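Local coordinates for protein alpha-Amylase (Thermotoga maritima, PDB 2B5D) that belongs to glycosyl hydrolase family 57 and combines a beta/alpha core built on parallel strands with a largely helical C-terminal region, at residues I139-A144 and V165-Y170; V159-T164 and F520-R525; E428-L433 and Q451-L456. All blocks are in the same frame, centred on the assembly; numbering follows the deposited sequence.

Overall arrangement
Interactions 1 and 2 share helix 156-174. Interaction 1 packs the helix on strand 137-142, inside the beta-alpha-beta unit completed by strand 180-182. Interaction 2 joins an earlier part of the same helix to the chain near the C-terminus; the two centres lie about 13 Å apart. Interaction 3 pairs helices 418-436 and 443-458, with its centre about 10 Å from that of interaction 2. Along the chain, interactions 1 and 2 alternate their segments, and interaction 3 is nested inside the loop that interaction 2 closes. Val522 touches both Val165 and Leu453. The C-terminal segment 520-525 thus lies between the family 57 core and the helical pair.

Interaction 1. Residues I139-A144 and V165-Y170; sequences IVTCNA and VGVKNY
Tyr170 holds CG anti to its backbone N (chi1 -179°), where the start of the ring meets Thr141 CB. Thr141 likewise holds OG1 anti to its own N (chi1 -178°), beside its carbonyl carbon and near the helix backbone. The ring of Tyr170 reaches from Thr141 to Ile139, its side chain set obliquely to that of Ile139. Its CD1 is 3.9 Å from Thr141 CB. Further out, CE1 packs at 3.8 Å against Ile139 CG2. At the end of the ring, Tyr170 OH stands 2.7 Å from Ile139 O, a short hydrogen bond whose proton could also go to a second acceptor. Gln132 NE2 hydrogen-bonds to both of these oxygens. Thr141 OG1 is 3.2 Å from Gly166 O, at best a weak hydrogen bond. Cys142 O competes for the same proton, so the choice is not settled. Gly166 has no side chain, and Cys142 O comes within 3.6 Å of its CA. The backbones are very close here, with the CA atoms of Ala144 and Gly166 4.0 Å apart. Ala144 CB then packs on Val165 CG1 at 3.6 Å. The axes of the strand and helix segments run at 139° to each other, as neighbouring elements of a beta-alpha-beta crossover. The contact is buried and mixed: two hydroxyls face main-chain oxygens with apolar packing beside them, while a bare glycine lets the backbones close up.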
loop_
_atom_site.group_PDB
_atom_site.type_symbol
_atom_site.label_atom_id
_atom_site.label_comp_id
_atom_site.label_asym_id
_atom_site.label_seq_id
_atom_site.Cartn_x
_atom_site.Cartn_y
_atom_site.Cartn_z
ATOM N N ILE A 139 -22.024 -23.555 29.490
ATOM C CA ILE A 139 -21.429 -23.223 28.194
ATOM C C ILE A 139 -22.492 -23.289 27.114
ATOM O O ILE A 139 -23.081 -24.343 26.878
ATOM C CB ILE A 139 -20.341 -24.247 27.779
ATOM C CG1 ILE A 139 -19.370 -24.539 28.913
ATOM C CG2 ILE A 139 -19.657 -23.825 26.506
ATOM C CD1 ILE A 139 -18.579 -25.755 28.660
ATOM N N VAL A 140 -22.725 -22.144 26.477
ATOM C CA VAL A 140 -23.634 -22.004 25.383
ATOM C C VAL A 140 -22.871 -22.081 24.028
ATOM O O VAL A 140 -21.635 -21.910 23.972
ATOM C CB VAL A 140 -24.390 -20.693 25.527
ATOM C CG1 VAL A 140 -24.974 -20.582 26.954
ATOM C CG2 VAL A 140 -23.500 -19.502 25.228
ATOM N N THR A 141 -23.591 -22.373 22.951
ATOM C CA THR A 141 -22.976 -22.466 21.623
ATOM C C THR A 141 -23.056 -21.096 20.957
ATOM O O THR A 141 -23.518 -20.137 21.572
ATOM C CB THR A 141 -23.672 -23.584 20.706
ATOM O OG1 THR A 141 -22.999 -23.663 19.442
ATOM C CG2 THR A 141 -25.105 -23.263 20.420
ATOM N N CYS A 142 -22.652 -21.011 19.691
ATOM C CA CYS A 142 -22.795 -19.801 18.913
ATOM C C CYS A 142 -23.101 -20.224 17.484
ATOM O O CYS A 142 -22.890 -21.362 17.148
ATOM C CB CYS A 142 -21.462 -18.990 19.027
ATOM S SG CYS A 142 -21.504 -17.456 18.131
ATOM N N ASN A 143 -23.603 -19.344 16.622
ATOM C CA ASN A 143 -23.740 -19.761 15.236
ATOM C C ASN A 143 -22.388 -20.201 14.625
ATOM O O ASN A 143 -21.307 -19.823 15.163
ATOM C CB ASN A 143 -24.497 -18.748 14.361
ATOM C CG ASN A 143 -24.110 -17.297 14.600
ATOM O OD1 ASN A 143 -24.218 -16.773 15.700
ATOM N ND2 ASN A 143 -23.789 -16.611 13.532
ATOM N N ALA A 144 -22.401 -20.996 13.537
ATOM C CA ALA A 144 -21.249 -21.895 13.252
ATOM C C ALA A 144 -19.978 -21.065 13.025
ATOM O O ALA A 144 -18.862 -21.475 13.354
ATOM C CB ALA A 144 -21.519 -22.755 11.998
ATOM N N VAL A 165 -25.380 -25.999 12.371
ATOM C CA VAL A 165 -23.992 -26.423 12.361
ATOM C C VAL A 165 -23.282 -26.145 13.691
ATOM O O VAL A 165 -22.593 -27.029 14.220
ATOM C CB VAL A 165 -23.236 -25.944 11.089
ATOM C CG1 VAL A 165 -21.730 -26.289 11.166
ATOM C CG2 VAL A 165 -23.852 -26.622 9.828
ATOM N N GLY A 166 -23.507 -24.958 14.264
ATOM C CA GLY A 166 -23.022 -24.668 15.609
ATOM C C GLY A 166 -23.504 -25.653 16.653
ATOM O O GLY A 166 -22.709 -26.157 17.476
ATOM N N VAL A 167 -24.827 -25.915 16.628
ATOM C CA VAL A 167 -25.462 -26.819 17.602
ATOM C C VAL A 167 -24.840 -28.206 17.532
ATOM O O VAL A 167 -24.391 -28.747 18.555
ATOM C CB VAL A 167 -27.034 -26.845 17.420
ATOM C CG1 VAL A 167 -27.659 -27.955 18.213
ATOM C CG2 VAL A 167 -27.660 -25.424 17.814
ATOM N N LYS A 168 -24.769 -28.764 16.317
ATOM C CA LYS A 168 -24.148 -30.075 16.104
ATOM C C LYS A 168 -22.679 -30.079 16.463
ATOM O O LYS A 168 -22.180 -31.051 17.085
ATOM C CB LYS A 168 -24.331 -30.536 14.671
ATOM C CG LYS A 168 -25.744 -30.992 14.324
ATOM C CD LYS A 168 -25.739 -31.873 13.067
ATOM C CE LYS A 168 -27.138 -31.933 12.396
ATOM N NZ LYS A 168 -28.272 -32.048 13.389
ATOM N N ASN A 169 -21.974 -28.995 16.117
ATOM C CA ASN A 169 -20.563 -28.908 16.487
ATOM C C ASN A 169 -20.303 -28.939 17.998
ATOM O O ASN A 169 -19.380 -29.622 18.481
ATOM C CB ASN A 169 -19.857 -27.723 15.825
ATOM C CG ASN A 169 -18.373 -27.804 15.998
ATOM O OD1 ASN A 169 -17.722 -28.595 15.319
ATOM N ND2 ASN A 169 -17.831 -27.055 16.967
ATOM N N TYR A 170 -21.127 -28.208 18.733
ATOM C CA TYR A 170 -21.128 -28.291 20.167
ATOM C C TYR A 170 -21.402 -29.706 20.679
ATOM O O TYR A 170 -20.685 -30.199 21.587
ATOM C CB TYR A 170 -22.137 -27.276 20.743
ATOM C CG TYR A 170 -22.258 -27.214 22.249
ATOM C CD1 TYR A 170 -21.763 -26.117 22.973
ATOM C CD2 TYR A 170 -22.912 -28.231 22.960
ATOM C CE1 TYR A 170 -21.923 -26.039 24.349
ATOM C CE2 TYR A 170 -23.067 -28.171 24.349
ATOM C CZ TYR A 170 -22.583 -27.063 25.037
ATOM O OH TYR A 170 -22.742 -27.006 26.403
#

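Interaction 2. Residues V159-T164 and F520-R525; sequences VNAQIT and FRVMAR
Asn160 is the first residue of helix segment 159-164 to meet segment 520-525. Its amide lies over one face of the Arg525 guanidinium, with the two planes only 17° apart. Asn160 CG is 3.7 Å from Arg525 NH1. The backbone O of Asn160 and N of Ala161 lie at the edge of the same guanidinium, in its plane. Ala161 packs its methyl beside the 3-10 turn at 520-523. Its CB touches Met523 SD at 3.6 Å and Val522 CB at 4.2 Å. Bends at chi2 and chi3 of Met523 shape this chain, whose CE also reaches Ile431 of helix 418-436. One turn later comes Thr164. Its CG2 passes Val522 CG1 at 4.0 Å, the two side chains sliding past each other in opposite directions. Val522 CG1 also lies over the guanidinium face opposite to Asn160; both groups are offset toward the rim. Thr164 and Arg525 meet tip to tip. Arg525 NH2 donates to Thr164 OG1 with an N-H...O angle of 158°, but the modelled length of 2.5 Å is very short and doubtful in detail. Thr164 OG1 in turn donates to Asn160 O at 3.1 Å, from 42° above the carbonyl plane. The same oxygen accepts the helical bond from Thr164 N at 2.7 Å. Asn199 ND2 also hydrogen-bonds to Thr164 OG1. The threonine hydroxyl is thus bound to a helix carbonyl and to Asn199; its link to the arginine charge is plausible, but the length of that bond is uncertain.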
loop_
_atom_site.group_PDB
_atom_site.type_symbol
_atom_site.label_atom_id
_atom_site.label_comp_id
_atom_site.label_asym_id
_atom_site.label_seq_id
_atom_site.Cartn_x
_atom_site.Cartn_y
_atom_site.Cartn_z
ATOM N N VAL A 159 -28.845 -18.724 7.423
ATOM C CA VAL A 159 -29.091 -18.447 8.844
ATOM C C VAL A 159 -29.293 -19.696 9.700
ATOM O O VAL A 159 -28.606 -19.881 10.721
ATOM C CB VAL A 159 -30.235 -17.469 9.016
ATOM C CG1 VAL A 159 -30.562 -17.256 10.530
ATOM C CG2 VAL A 159 -29.912 -16.117 8.330
ATOM N N ASN A 160 -30.230 -20.570 9.283
ATOM C CA ASN A 160 -30.622 -21.738 10.075
ATOM C C ASN A 160 -29.477 -22.769 10.054
ATOM O O ASN A 160 -29.204 -23.459 11.052
ATOM C CB ASN A 160 -31.999 -22.252 9.532
ATOM C CG ASN A 160 -32.603 -23.436 10.353
ATOM O OD1 ASN A 160 -32.254 -23.663 11.499
ATOM N ND2 ASN A 160 -33.490 -24.202 9.722
ATOM N N ALA A 161 -28.788 -22.881 8.911
ATOM C CA ALA A 161 -27.586 -23.717 8.786
ATOM C C ALA A 161 -26.452 -23.207 9.646
ATOM O O ALA A 161 -25.775 -24.020 10.359
ATOM C CB ALA A 161 -27.131 -23.767 7.327
ATOM N N GLN A 162 -26.213 -21.886 9.624
ATOM C CA GLN A 162 -25.352 -21.313 10.696
ATOM C C GLN A 162 -25.683 -21.814 12.081
ATOM O O GLN A 162 -24.797 -22.278 12.812
ATOM C CB GLN A 162 -25.343 -19.781 10.689
ATOM C CG GLN A 162 -24.433 -19.183 9.639
ATOM C CD GLN A 162 -22.971 -19.140 10.057
ATOM O OE1 GLN A 162 -22.649 -18.965 11.255
ATOM N NE2 GLN A 162 -22.050 -19.251 9.046
ATOM N N ILE A 163 -26.961 -21.765 12.460
ATOM C CA ILE A 163 -27.380 -22.273 13.811
ATOM C C ILE A 163 -27.167 -23.759 14.006
ATOM O O ILE A 163 -26.537 -24.180 15.016
ATOM C CB ILE A 163 -28.890 -21.945 14.093
ATOM C CG1 ILE A 163 -29.056 -20.422 14.261
ATOM C CG2 ILE A 163 -29.392 -22.704 15.319
ATOM C CD1 ILE A 163 -30.318 -19.894 13.680
ATOM N N THR A 164 -27.710 -24.578 13.063
ATOM C CA THR A 164 -27.620 -26.027 13.204
ATOM C C THR A 164 -26.237 -26.551 13.242
ATOM O O THR A 164 -25.930 -27.502 14.001
ATOM C CB THR A 164 -28.362 -26.782 12.018
ATOM O OG1 THR A 164 -29.740 -26.407 12.017
ATOM C CG2 THR A 164 -28.248 -28.241 12.170
ATOM N N PHE A 520 -23.530 -30.961 3.549
ATOM C CA PHE A 520 -24.007 -29.846 2.737
ATOM C C PHE A 520 -25.493 -29.812 2.678
ATOM O O PHE A 520 -26.064 -28.808 2.254
ATOM C CB PHE A 520 -23.444 -29.941 1.301
ATOM C CG PHE A 520 -24.060 -31.063 0.460
ATOM C CD1 PHE A 520 -25.150 -30.810 -0.370
ATOM C CD2 PHE A 520 -23.547 -32.375 0.527
ATOM C CE1 PHE A 520 -25.737 -31.847 -1.116
ATOM C CE2 PHE A 520 -24.116 -33.406 -0.219
ATOM C CZ PHE A 520 -25.216 -33.133 -1.033
ATOM N N ARG A 521 -26.122 -30.954 3.027
ATOM C CA ARG A 521 -27.592 -31.080 2.937
ATOM C C ARG A 521 -28.393 -30.189 3.899
ATOM O O ARG A 521 -29.550 -29.778 3.546
ATOM C CB ARG A 521 -28.044 -32.551 2.867
ATOM C CG ARG A 521 -27.933 -33.119 1.403
ATOM C CD ARG A 521 -28.141 -34.642 1.280
ATOM N NE ARG A 521 -27.036 -35.383 1.874
ATOM C CZ ARG A 521 -26.071 -36.007 1.197
ATOM N NH1 ARG A 521 -26.087 -36.074 -0.123
ATOM N NH2 ARG A 521 -25.105 -36.627 1.848
ATOM N N VAL A 522 -27.748 -29.755 5.012
ATOM C CA VAL A 522 -28.306 -28.622 5.807
ATOM C C VAL A 522 -28.852 -27.500 4.946
ATOM O O VAL A 522 -29.816 -26.819 5.331
ATOM C CB VAL A 522 -27.329 -27.907 6.834
ATOM C CG1 VAL A 522 -27.391 -28.523 8.229
ATOM C CG2 VAL A 522 -25.892 -27.678 6.295
ATOM N N MET A 523 -28.273 -27.279 3.774
ATOM C CA MET A 523 -28.696 -26.108 2.942
ATOM C C MET A 523 -29.912 -26.380 2.097
ATOM O O MET A 523 -30.453 -25.485 1.429
ATOM C CB MET A 523 -27.555 -25.614 2.056
ATOM C CG MET A 523 -26.356 -25.040 2.866
ATOM S SD MET A 523 -26.822 -23.530 3.748
ATOM C CE MET A 523 -27.262 -22.338 2.441
ATOM N N ALA A 524 -30.344 -27.630 2.093
ATOM C CA ALA A 524 -31.511 -27.959 1.271
ATOM C C ALA A 524 -32.838 -27.990 2.075
ATOM O O ALA A 524 -33.900 -28.278 1.491
ATOM C CB ALA A 524 -31.279 -29.296 0.525
ATOM N N ARG A 525 -32.779 -27.725 3.393
ATOM C CA ARG A 525 -33.969 -27.800 4.264
ATOM C C ARG A 525 -34.954 -26.698 4.005
ATOM O O ARG A 525 -34.596 -25.685 3.422
ATOM C CB ARG A 525 -33.622 -27.794 5.720
ATOM C CG ARG A 525 -32.683 -28.844 6.144
ATOM C CD ARG A 525 -31.730 -28.005 6.886
ATOM N NE ARG A 525 -31.726 -28.152 8.311
ATOM C CZ ARG A 525 -31.170 -27.283 9.170
ATOM N NH1 ARG A 525 -30.593 -26.133 8.780
ATOM N NH2 ARG A 525 -31.200 -27.609 10.445
#

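Interaction 3. Residues E428-L433 and Q451-L456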
loop_
_atom_site.group_PDB
_atom_site.type_symbol
_atom_site.label_atom_id
_atom_site.label_comp_id
_atom_site.label_asym_id
_atom_site.label_seq_id
_atom_site.Cartn_x
_atom_site.Cartn_y
_atom_site.Cartn_z
ATOM N N GLU A 428 -27.183 -18.402 -2.874
ATOM C CA GLU A 428 -28.127 -18.803 -3.907
ATOM C C GLU A 428 -27.647 -20.057 -4.643
ATOM O O GLU A 428 -28.429 -20.995 -4.827
ATOM C CB GLU A 428 -28.420 -17.656 -4.912
ATOM C CG GLU A 428 -29.287 -16.528 -4.317
ATOM C CD GLU A 428 -30.210 -15.792 -5.366
ATOM O OE1 GLU A 428 -31.231 -15.171 -4.945
ATOM O OE2 GLU A 428 -29.911 -15.823 -6.600
ATOM N N ARG A 429 -26.371 -20.099 -5.027
ATOM C CA ARG A 429 -25.835 -21.274 -5.708
ATOM C C ARG A 429 -25.737 -22.445 -4.774
ATOM O O ARG A 429 -25.994 -23.563 -5.169
ATOM C CB ARG A 429 -24.438 -21.023 -6.316
ATOM C CG ARG A 429 -24.459 -20.608 -7.765
ATOM C CD ARG A 429 -23.918 -19.195 -7.957
ATOM N NE ARG A 429 -22.449 -19.139 -7.960
ATOM C CZ ARG A 429 -21.715 -18.548 -8.911
ATOM N NH1 ARG A 429 -20.389 -18.546 -8.817
ATOM N NH2 ARG A 429 -22.299 -17.938 -9.947
ATOM N N MET A 430 -25.298 -22.200 -3.544
ATOM C CA MET A 430 -25.134 -23.289 -2.558
ATOM C C MET A 430 -26.445 -24.050 -2.294
ATOM O O MET A 430 -26.425 -25.265 -2.018
ATOM C CB MET A 430 -24.604 -22.735 -1.239
ATOM C CG MET A 430 -24.283 -23.804 -0.206
ATOM S SD MET A 430 -22.798 -24.734 -0.698
ATOM C CE MET A 430 -23.126 -26.408 -0.200
ATOM N N ILE A 431 -27.563 -23.317 -2.377
ATOM C CA ILE A 431 -28.878 -23.835 -2.039
ATOM C C ILE A 431 -29.362 -24.700 -3.192
ATOM O O ILE A 431 -29.710 -25.857 -2.975
ATOM C CB ILE A 431 -29.903 -22.715 -1.694
ATOM C CG1 ILE A 431 -29.607 -22.099 -0.320
ATOM C CG2 ILE A 431 -31.304 -23.286 -1.623
ATOM C CD1 ILE A 431 -30.092 -20.680 -0.189
ATOM N N ASP A 432 -29.368 -24.130 -4.405
ATOM C CA ASP A 432 -29.529 -24.874 -5.663
ATOM C C ASP A 432 -28.806 -26.196 -5.679
ATOM O O ASP A 432 -29.417 -27.227 -5.847
ATOM C CB ASP A 432 -29.022 -24.059 -6.831
ATOM C CG ASP A 432 -29.918 -22.913 -7.152
ATOM O OD1 ASP A 432 -30.841 -22.658 -6.368
ATOM O OD2 ASP A 432 -29.709 -22.243 -8.177
ATOM N N LEU A 433 -27.503 -26.180 -5.502
ATOM C CA LEU A 433 -26.764 -27.413 -5.612
ATOM C C LEU A 433 -27.049 -28.411 -4.497
ATOM O O LEU A 433 -26.899 -29.641 -4.676
ATOM C CB LEU A 433 -25.264 -27.092 -5.704
ATOM C CG LEU A 433 -24.755 -26.124 -6.806
ATOM C CD1 LEU A 433 -23.274 -25.914 -6.659
ATOM C CD2 LEU A 433 -25.054 -26.637 -8.185
ATOM N N GLN A 451 -17.100 -28.808 1.239
ATOM C CA GLN A 451 -16.048 -27.786 1.315
ATOM C C GLN A 451 -16.573 -26.459 0.792
ATOM O O GLN A 451 -16.253 -25.402 1.335
ATOM C CB GLN A 451 -14.757 -28.225 0.577
ATOM C CG GLN A 451 -13.505 -27.415 0.950
ATOM C CD GLN A 451 -13.084 -27.646 2.374
ATOM O OE1 GLN A 451 -13.186 -28.771 2.880
ATOM N NE2 GLN A 451 -12.599 -26.590 3.041
ATOM N N MET A 452 -17.433 -26.490 -0.206
ATOM C CA MET A 452 -18.074 -25.240 -0.569
ATOM C C MET A 452 -18.780 -24.557 0.627
ATOM O O MET A 452 -18.635 -23.351 0.833
ATOM C CB MET A 452 -19.014 -25.425 -1.740
ATOM C CG MET A 452 -18.240 -25.608 -3.036
ATOM S SD MET A 452 -19.292 -26.246 -4.369
ATOM C CE MET A 452 -20.191 -24.767 -4.898
ATOM N N LEU A 453 -19.487 -25.341 1.442
ATOM C CA LEU A 453 -20.249 -24.768 2.552
ATOM C C LEU A 453 -19.322 -24.188 3.612
ATOM O O LEU A 453 -19.599 -23.123 4.165
ATOM C CB LEU A 453 -21.226 -25.795 3.167
ATOM C CG LEU A 453 -22.199 -25.260 4.228
ATOM C CD1 LEU A 453 -23.088 -24.087 3.680
ATOM C CD2 LEU A 453 -23.061 -26.431 4.798
ATOM N N ARG A 454 -18.232 -24.892 3.877
ATOM C CA ARG A 454 -17.189 -24.407 4.759
ATOM C C ARG A 454 -16.606 -23.083 4.309
ATOM O O ARG A 454 -16.443 -22.165 5.098
ATOM C CB ARG A 454 -16.072 -25.415 4.785
ATOM C CG ARG A 454 -16.508 -26.733 5.300
ATOM C CD ARG A 454 -15.245 -27.604 5.591
ATOM N NE ARG A 454 -15.505 -28.967 6.045
ATOM C CZ ARG A 454 -15.573 -30.055 5.270
ATOM N NH1 ARG A 454 -15.439 -29.967 3.960
ATOM N NH2 ARG A 454 -15.791 -31.251 5.824
ATOM N N GLU A 455 -16.309 -23.006 3.020
ATOM C CA GLU A 455 -15.767 -21.823 2.388
ATOM C C GLU A 455 -16.745 -20.651 2.540
ATOM O O GLU A 455 -16.351 -19.514 2.912
ATOM C CB GLU A 455 -15.447 -22.119 0.888
ATOM C CG GLU A 455 -14.191 -23.010 0.621
ATOM C CD GLU A 455 -13.005 -22.576 1.492
ATOM O OE1 GLU A 455 -12.280 -23.441 2.042
ATOM O OE2 GLU A 455 -12.805 -21.358 1.652
ATOM N N LEU A 456 -18.002 -20.922 2.238
ATOM C CA LEU A 456 -19.104 -19.956 2.392
ATOM C C LEU A 456 -19.243 -19.463 3.847
ATOM O O LEU A 456 -19.484 -18.301 4.056
ATOM C CB LEU A 456 -20.455 -20.569 1.947
ATOM C CG LEU A 456 -21.740 -19.789 2.330
ATOM C CD1 LEU A 456 -21.783 -18.371 1.734
ATOM C CD2 LEU A 456 -23.032 -20.519 2.015
#
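Leu456 N donates to Met452 O at 2.9 Å, an ordinary helical bond. It spaces these residues one turn apart, and both direct their side chains at helix segment 428-433. Opposite them is Met430, whose flexible chain carries most of the contact. CG stands anti to the backbone N (chi1 -175°) and meets two leucines. It lies 4.1 Å from Leu453 CD1 and 4.2 Å from Leu456 CD2. The chain then bends at chi2 and chi3. SD reaches Met452 CB at 4.0 Å, crossing that side chain obliquely. The terminal CE goes on to Leu453 CB at 3.9 Å, and here the two side chains cross at about a right angle. Met430 therefore touches three residues of the other helix with three successive atoms.

A second, smaller meeting lies one turn further along the first helix. Met452 bends at chi3 (78°), and its CE touches Leu433 CD1 at 3.7 Å. Met452 also leans on Leu491 of helix 473-496. On another side, Leu453 packs against Val522 and Met523 of the C-terminal segment, and Leu456 touches Val158 of helix 156-174.

The contact between the two helices is made by apolar groups. The axes of the two helix segments come to 10.9 Å of each other at closest approach, so long methionine and leucine side chains fill the gap. The segments run nearly antiparallel, at 156°. Helices 418-436 and 443-458 follow each other directly, with a short connection between them. This is an antiparallel helical hairpin. It belongs to the helical C-terminal region of this family 57 protein, and it packs here beside helix 156-174 of the beta/alpha core.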